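Local coordinates for protein (sliding clamp) (Enterobacteria phage RB69, PDB 1B77) that probably encircles DNA as a trimeric sliding clamp and tethers the phage replicative polymerase to its template, making synthesis processive, at residues M30-V34 against V101-I107; T37-A42 against Q213-A219. Numbering follows the deposited sequence.

Interaction 1 of 2, residues M30-V34 against V101-I107; sequences MTRAV and VFPNKPI
Sliding clamps of the PCNA/gp45 type join the two domains of each subunit by a long interdomain connector, and here part of that connector, V101-I107, lies along M30-V34, the end of edge strand 28-32 and the start of the loop after it. The two segments run in opposite directions, with CA atoms 5.8 Å apart at R32-F102 and V34-V101 but 7.2 Å apart at M30-P106. The connector is largely extended, broken at N104 (phi/psi -82/-15), and forms no regular strand; no direct hydrogen bond links the segments, so the 424 Å² they bury rests largely on apolar contact. M30 (90 Å²) and P103 (85 Å²) have the largest covered areas. On a fully extended backbone (phi/psi -156/160), M30 takes chi1 p with chi2 and chi3 t, which carries its thioether along the connector: SD lies 3.9 Å from P103 CB and 3.6 Å from P106 CA, while CE reaches P103 O at 3.6 Å. The P103 ring, directed toward the strand, presses CG to 3.4 Å from R32 CB and 3.6 Å from T31 C. V101, third in buried area, closes the other end, its CG2 being 4.2 Å from V34 CG2. Y39 of the next strand touches M30 and P106. Between V101 and T31, one water bridges the segments: it donates to V101 O at 2.9 Å and hydrogen-bonds T31 OG1 at 2.8 Å.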
loop_
_atom_site.group_PDB
_atom_site.type_symbol
_atom_site.label_atom_id
_atom_site.label_comp_id
_atom_site.label_asym_id
_atom_site.label_seq_id
_atom_site.Cartn_x
_atom_site.Cartn_y
_atom_site.Cartn_z
ATOM N N MET A 30 6.126 11.032 -28.887
ATOM C CA MET A 30 6.336 12.294 -28.206
ATOM C C MET A 30 5.048 12.745 -27.530
ATOM O O MET A 30 3.951 12.305 -27.879
ATOM C CB MET A 30 6.812 13.372 -29.183
ATOM C CG MET A 30 5.830 13.714 -30.295
ATOM S SD MET A 30 6.419 15.100 -31.312
ATOM C CE MET A 30 5.259 15.045 -32.685
ATOM N N THR A 31 5.194 13.629 -26.554
ATOM C CA THR A 31 4.049 14.148 -25.840
ATOM C C THR A 31 4.434 15.490 -25.246
ATOM O O THR A 31 5.618 15.841 -25.170
ATOM C CB THR A 31 3.621 13.198 -24.698
ATOM O OG1 THR A 31 2.387 13.659 -24.129
ATOM C CG2 THR A 31 4.691 13.152 -23.610
ATOM N N ARG A 32 3.430 16.247 -24.837
ATOM C CA ARG A 32 3.670 17.539 -24.226
ATOM C C ARG A 32 2.555 17.793 -23.222
ATOM O O ARG A 32 1.399 17.455 -23.477
ATOM C CB ARG A 32 3.706 18.634 -25.294
ATOM C CG ARG A 32 3.814 20.035 -24.722
ATOM C CD ARG A 32 4.224 21.063 -25.775
ATOM N NE ARG A 32 4.197 22.409 -25.214
ATOM C CZ ARG A 32 4.646 23.501 -25.829
ATOM N NH1 ARG A 32 5.169 23.419 -27.048
ATOM N NH2 ARG A 32 4.567 24.680 -25.223
ATOM N N ALA A 33 2.911 18.377 -22.081
ATOM C CA ALA A 33 1.943 18.661 -21.032
ATOM C C ALA A 33 0.877 19.656 -21.490
ATOM O O ALA A 33 1.114 20.490 -22.367
ATOM C CB ALA A 33 2.661 19.195 -19.797
ATOM N N VAL A 34 -0.303 19.547 -20.896
ATOM C CA VAL A 34 -1.397 20.441 -21.218
ATOM C C VAL A 34 -0.966 21.886 -20.995
ATOM O O VAL A 34 -1.310 22.762 -21.778
ATOM C CB VAL A 34 -2.635 20.137 -20.339
ATOM C CG1 VAL A 34 -3.720 21.197 -20.561
ATOM C CG2 VAL A 34 -3.178 18.752 -20.691
ATOM N N VAL A 101 -4.346 17.008 -25.670
ATOM C CA VAL A 101 -3.391 18.017 -26.115
ATOM C C VAL A 101 -2.148 17.280 -26.584
ATOM O O VAL A 101 -1.677 16.367 -25.904
ATOM C CB VAL A 101 -3.029 18.987 -24.973
ATOM C CG1 VAL A 101 -1.910 19.927 -25.415
ATOM C CG2 VAL A 101 -4.250 19.786 -24.583
ATOM N N PHE A 102 -1.617 17.667 -27.738
ATOM C CA PHE A 102 -0.450 16.986 -28.283
ATOM C C PHE A 102 0.415 17.877 -29.169
ATOM O O PHE A 102 -0.065 18.854 -29.742
ATOM C CB PHE A 102 -0.913 15.771 -29.090
ATOM C CG PHE A 102 -1.751 16.130 -30.300
ATOM C CD1 PHE A 102 -1.148 16.428 -31.523
ATOM C CD2 PHE A 102 -3.141 16.183 -30.212
ATOM C CE1 PHE A 102 -1.917 16.774 -32.637
ATOM C CE2 PHE A 102 -3.913 16.528 -31.314
ATOM C CZ PHE A 102 -3.305 16.822 -32.530
ATOM N N PRO A 103 1.707 17.544 -29.294
ATOM C CA PRO A 103 2.664 18.290 -30.117
ATOM C C PRO A 103 2.358 18.012 -31.593
ATOM O O PRO A 103 2.236 16.849 -31.987
ATOM C CB PRO A 103 4.011 17.688 -29.711
ATOM C CG PRO A 103 3.762 17.145 -28.332
ATOM C CD PRO A 103 2.408 16.526 -28.491
ATOM N N ASN A 104 2.232 19.053 -32.413
ATOM C CA ASN A 104 1.945 18.834 -33.838
ATOM C C ASN A 104 3.231 18.505 -34.596
ATOM O O ASN A 104 3.197 18.000 -35.715
ATOM C CB ASN A 104 1.271 20.066 -34.468
ATOM C CG ASN A 104 2.185 21.289 -34.517
ATOM O OD1 ASN A 104 1.840 22.308 -35.121
ATOM N ND2 ASN A 104 3.344 21.198 -33.879
ATOM N N LYS A 105 4.363 18.782 -33.957
ATOM C CA LYS A 105 5.668 18.525 -34.540
ATOM C C LYS A 105 6.700 18.464 -33.416
ATOM O O LYS A 105 6.574 19.155 -32.406
ATOM C CB LYS A 105 6.035 19.643 -35.527
ATOM C CG LYS A 105 6.187 21.020 -34.888
ATOM C CD LYS A 105 6.229 22.139 -35.935
ATOM C CE LYS A 105 4.867 22.329 -36.612
ATOM N NZ LYS A 105 4.843 23.487 -37.566
ATOM N N PRO A 106 7.732 17.629 -33.571
ATOM C CA PRO A 106 8.763 17.516 -32.536
ATOM C C PRO A 106 9.463 18.838 -32.247
ATOM O O PRO A 106 9.458 19.747 -33.072
ATOM C CB PRO A 106 9.714 16.478 -33.116
ATOM C CG PRO A 106 9.545 16.661 -34.601
ATOM C CD PRO A 106 8.057 16.776 -34.726
ATOM N N ILE A 107 10.064 18.940 -31.068
ATOM C CA ILE A 107 10.766 20.155 -30.693
ATOM C C ILE A 107 12.204 20.113 -31.175
ATOM O O ILE A 107 12.904 19.110 -31.007
ATOM C CB ILE A 107 10.769 20.350 -29.163
ATOM C CG1 ILE A 107 9.341 20.557 -28.659
ATOM C CG2 ILE A 107 11.635 21.543 -28.788
ATOM C CD1 ILE A 107 8.675 21.818 -29.193
HETATM O O HOH W 1 0.716 14.690 -26.144
#

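Interaction 2 of 2, residues T37-A42 against Q213-A219; sequences TTYAEA and QVSYVIA
Strands 38-42 and 215-219 form an antiparallel ladder inside a sheet that spans both halves of the clamp subunit, the first from the N-terminal family region, the second from the C-terminal one. Their axes approach to 4.6 Å, with N-to-C directions 168° apart. T37 precedes the strand with a turn-like backbone (phi/psi -74/-35), but its O already accepts from A219 N at 3.0 Å; its OG1 bonds to N35 and N186. T38 faces I218 in a non-hydrogen-bonded pair, CA atoms 4.7 Å apart, and its OG1 bonds to N186 O. Y39 and V217 make a hydrogen-bonded pair, Y39 N to V217 O at 2.8 Å and V217 N to Y39 O at 3.0 Å, with Y39 CB 4.0 Å from V217 CB. With chi1 t, the Y39 ring extends so that OH donates to E41 OE1 at 2.6 Å and is also hydrogen-bonded to I107 N of the interdomain connector. A40 opposes Y216, non-hydrogen-bonded, CA atoms 4.5 Å apart; A40 CB touches Y216 CD2 at 3.9 Å, and A40 CA lies 3.5 Å from S215 O in a CA-H...O contact. E41 pairs with S215, E41 N to S215 O and S215 N to E41 O, each 3.1 Å. A42 CB lies 4.0 Å from V214 CG2. On the face of A40 and Y216, helix 5-15 packs through F14 against A40 and V214; within the sheet, strand 28-32 flanks 38-42 and strand 204-210 flanks 215-219.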
loop_
_atom_site.group_PDB
_atom_site.type_symbol
_atom_site.label_atom_id
_atom_site.label_comp_id
_atom_site.label_asym_id
_atom_site.label_seq_id
_atom_site.Cartn_x
_atom_site.Cartn_y
_atom_site.Cartn_z
ATOM N N THR A 37 4.595 23.073 -20.146
ATOM C CA THR A 37 5.872 23.146 -19.440
ATOM C C THR A 37 6.858 22.004 -19.721
ATOM O O THR A 37 8.072 22.220 -19.751
ATOM C CB THR A 37 5.657 23.194 -17.928
ATOM O OG1 THR A 37 5.046 21.967 -17.498
ATOM C CG2 THR A 37 4.763 24.357 -17.564
ATOM N N THR A 38 6.345 20.795 -19.927
ATOM C CA THR A 38 7.209 19.644 -20.170
ATOM C C THR A 38 6.967 18.904 -21.487
ATOM O O THR A 38 5.834 18.573 -21.828
ATOM C CB THR A 38 7.087 18.631 -19.000
ATOM O OG1 THR A 38 7.580 19.230 -17.794
ATOM C CG2 THR A 38 7.894 17.369 -19.288
ATOM N N TYR A 39 8.048 18.640 -22.215
ATOM C CA TYR A 39 7.987 17.914 -23.488
ATOM C C TYR A 39 8.841 16.646 -23.392
ATOM O O TYR A 39 9.878 16.643 -22.732
ATOM C CB TYR A 39 8.529 18.788 -24.625
ATOM C CG TYR A 39 8.755 18.064 -25.952
ATOM C CD1 TYR A 39 7.720 17.909 -26.879
ATOM C CD2 TYR A 39 10.015 17.564 -26.287
ATOM C CE1 TYR A 39 7.939 17.271 -28.109
ATOM C CE2 TYR A 39 10.248 16.925 -27.509
ATOM C CZ TYR A 39 9.208 16.785 -28.415
ATOM O OH TYR A 39 9.432 16.167 -29.626
ATOM N N ALA A 40 8.410 15.578 -24.056
ATOM C CA ALA A 40 9.159 14.328 -24.053
ATOM C C ALA A 40 9.075 13.642 -25.410
ATOM O O ALA A 40 8.047 13.709 -26.096
ATOM C CB ALA A 40 8.640 13.392 -22.963
ATOM N N GLU A 41 10.164 12.980 -25.789
ATOM C CA GLU A 41 10.224 12.271 -27.054
ATOM C C GLU A 41 11.208 11.121 -26.957
ATOM O O GLU A 41 12.139 11.142 -26.145
ATOM C CB GLU A 41 10.652 13.208 -28.186
ATOM C CG GLU A 41 12.046 13.802 -28.016
ATOM C CD GLU A 41 12.565 14.448 -29.296
ATOM O OE1 GLU A 41 11.826 15.225 -29.931
ATOM O OE2 GLU A 41 13.724 14.174 -29.663
ATOM N N ALA A 42 11.008 10.121 -27.804
ATOM C CA ALA A 42 11.885 8.966 -27.795
ATOM C C ALA A 42 11.729 8.099 -29.026
ATOM O O ALA A 42 10.641 8.000 -29.596
ATOM C CB ALA A 42 11.612 8.130 -26.547
ATOM N N GLN A 213 17.787 6.795 -23.732
ATOM C CA GLN A 213 16.411 6.349 -23.940
ATOM C C GLN A 213 15.378 7.437 -24.200
ATOM O O GLN A 213 14.479 7.262 -25.015
ATOM C CB GLN A 213 15.942 5.528 -22.736
ATOM C CG GLN A 213 16.139 4.030 -22.866
ATOM C CD GLN A 213 15.542 3.269 -21.693
ATOM O OE1 GLN A 213 14.389 3.501 -21.300
ATOM N NE2 GLN A 213 16.323 2.351 -21.129
ATOM N N VAL A 214 15.491 8.559 -23.506
ATOM C CA VAL A 214 14.512 9.625 -23.671
ATOM C C VAL A 214 15.116 11.029 -23.598
ATOM O O VAL A 214 16.142 11.239 -22.952
ATOM C CB VAL A 214 13.404 9.517 -22.576
ATOM C CG1 VAL A 214 12.375 10.635 -22.740
ATOM C CG2 VAL A 214 12.717 8.170 -22.659
ATOM N N SER A 215 14.470 11.981 -24.268
ATOM C CA SER A 215 14.902 13.373 -24.249
ATOM C C SER A 215 13.749 14.218 -23.738
ATOM O O SER A 215 12.633 14.076 -24.212
ATOM C CB SER A 215 15.292 13.854 -25.648
ATOM O OG SER A 215 16.622 13.473 -25.970
ATOM N N TYR A 216 14.015 15.081 -22.765
ATOM C CA TYR A 216 12.975 15.949 -22.226
ATOM C C TYR A 216 13.359 17.403 -22.413
ATOM O O TYR A 216 14.538 17.752 -22.339
ATOM C CB TYR A 216 12.764 15.737 -20.724
ATOM C CG TYR A 216 12.430 14.338 -20.273
ATOM C CD1 TYR A 216 13.436 13.421 -20.001
ATOM C CD2 TYR A 216 11.109 13.951 -20.055
ATOM C CE1 TYR A 216 13.145 12.152 -19.511
ATOM C CE2 TYR A 216 10.804 12.674 -19.562
ATOM C CZ TYR A 216 11.831 11.786 -19.291
ATOM O OH TYR A 216 11.561 10.544 -18.769
ATOM N N VAL A 217 12.361 18.242 -22.668
ATOM C CA VAL A 217 12.576 19.680 -22.798
ATOM C C VAL A 217 11.633 20.332 -21.792
ATOM O O VAL A 217 10.409 20.168 -21.856
ATOM C CB VAL A 217 12.259 20.221 -24.212
ATOM C CG1 VAL A 217 12.288 21.757 -24.190
ATOM C CG2 VAL A 217 13.297 19.705 -25.220
ATOM N N ILE A 218 12.216 21.053 -20.846
ATOM C CA ILE A 218 11.432 21.701 -19.818
ATOM C C ILE A 218 11.617 23.209 -19.834
ATOM O O ILE A 218 12.742 23.713 -19.843
ATOM C CB ILE A 218 11.817 21.161 -18.427
ATOM C CG1 ILE A 218 11.583 19.645 -18.386
ATOM C CG2 ILE A 218 11.005 21.856 -17.356
ATOM C CD1 ILE A 218 12.252 18.944 -17.228
ATOM N N ALA A 219 10.496 23.922 -19.842
ATOM C CA ALA A 219 10.514 25.377 -19.835
ATOM C C ALA A 219 11.002 25.838 -18.472
ATOM O O ALA A 219 10.724 25.197 -17.461
ATOM C CB ALA A 219 9.112 25.918 -20.101
#

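How the interactions relate
Following the chain, M30-V34 and T37-A42 lie on successive antiparallel strands, 28-32 and 38-44, joined by a short loop, with T31 N 2.9 Å from A40 O and A33 N 2.9 Å from T38 O, both probable hydrogen bonds. The path returns at V101-I107, where interaction 1 closes a loop of 66 intervening residues, and at Q213-A219, where interaction 2 closes one of 170. Because the segments alternate, the loops cross. The centres of the two interactions lie about 9 Å apart: interaction 1 lays the connector beside the edge strand, interaction 2 extends the sheet into the C-terminal half, and Y39 of interaction 2 also packs against interaction 1, Y39 OH 3.3 Å from P106 CA.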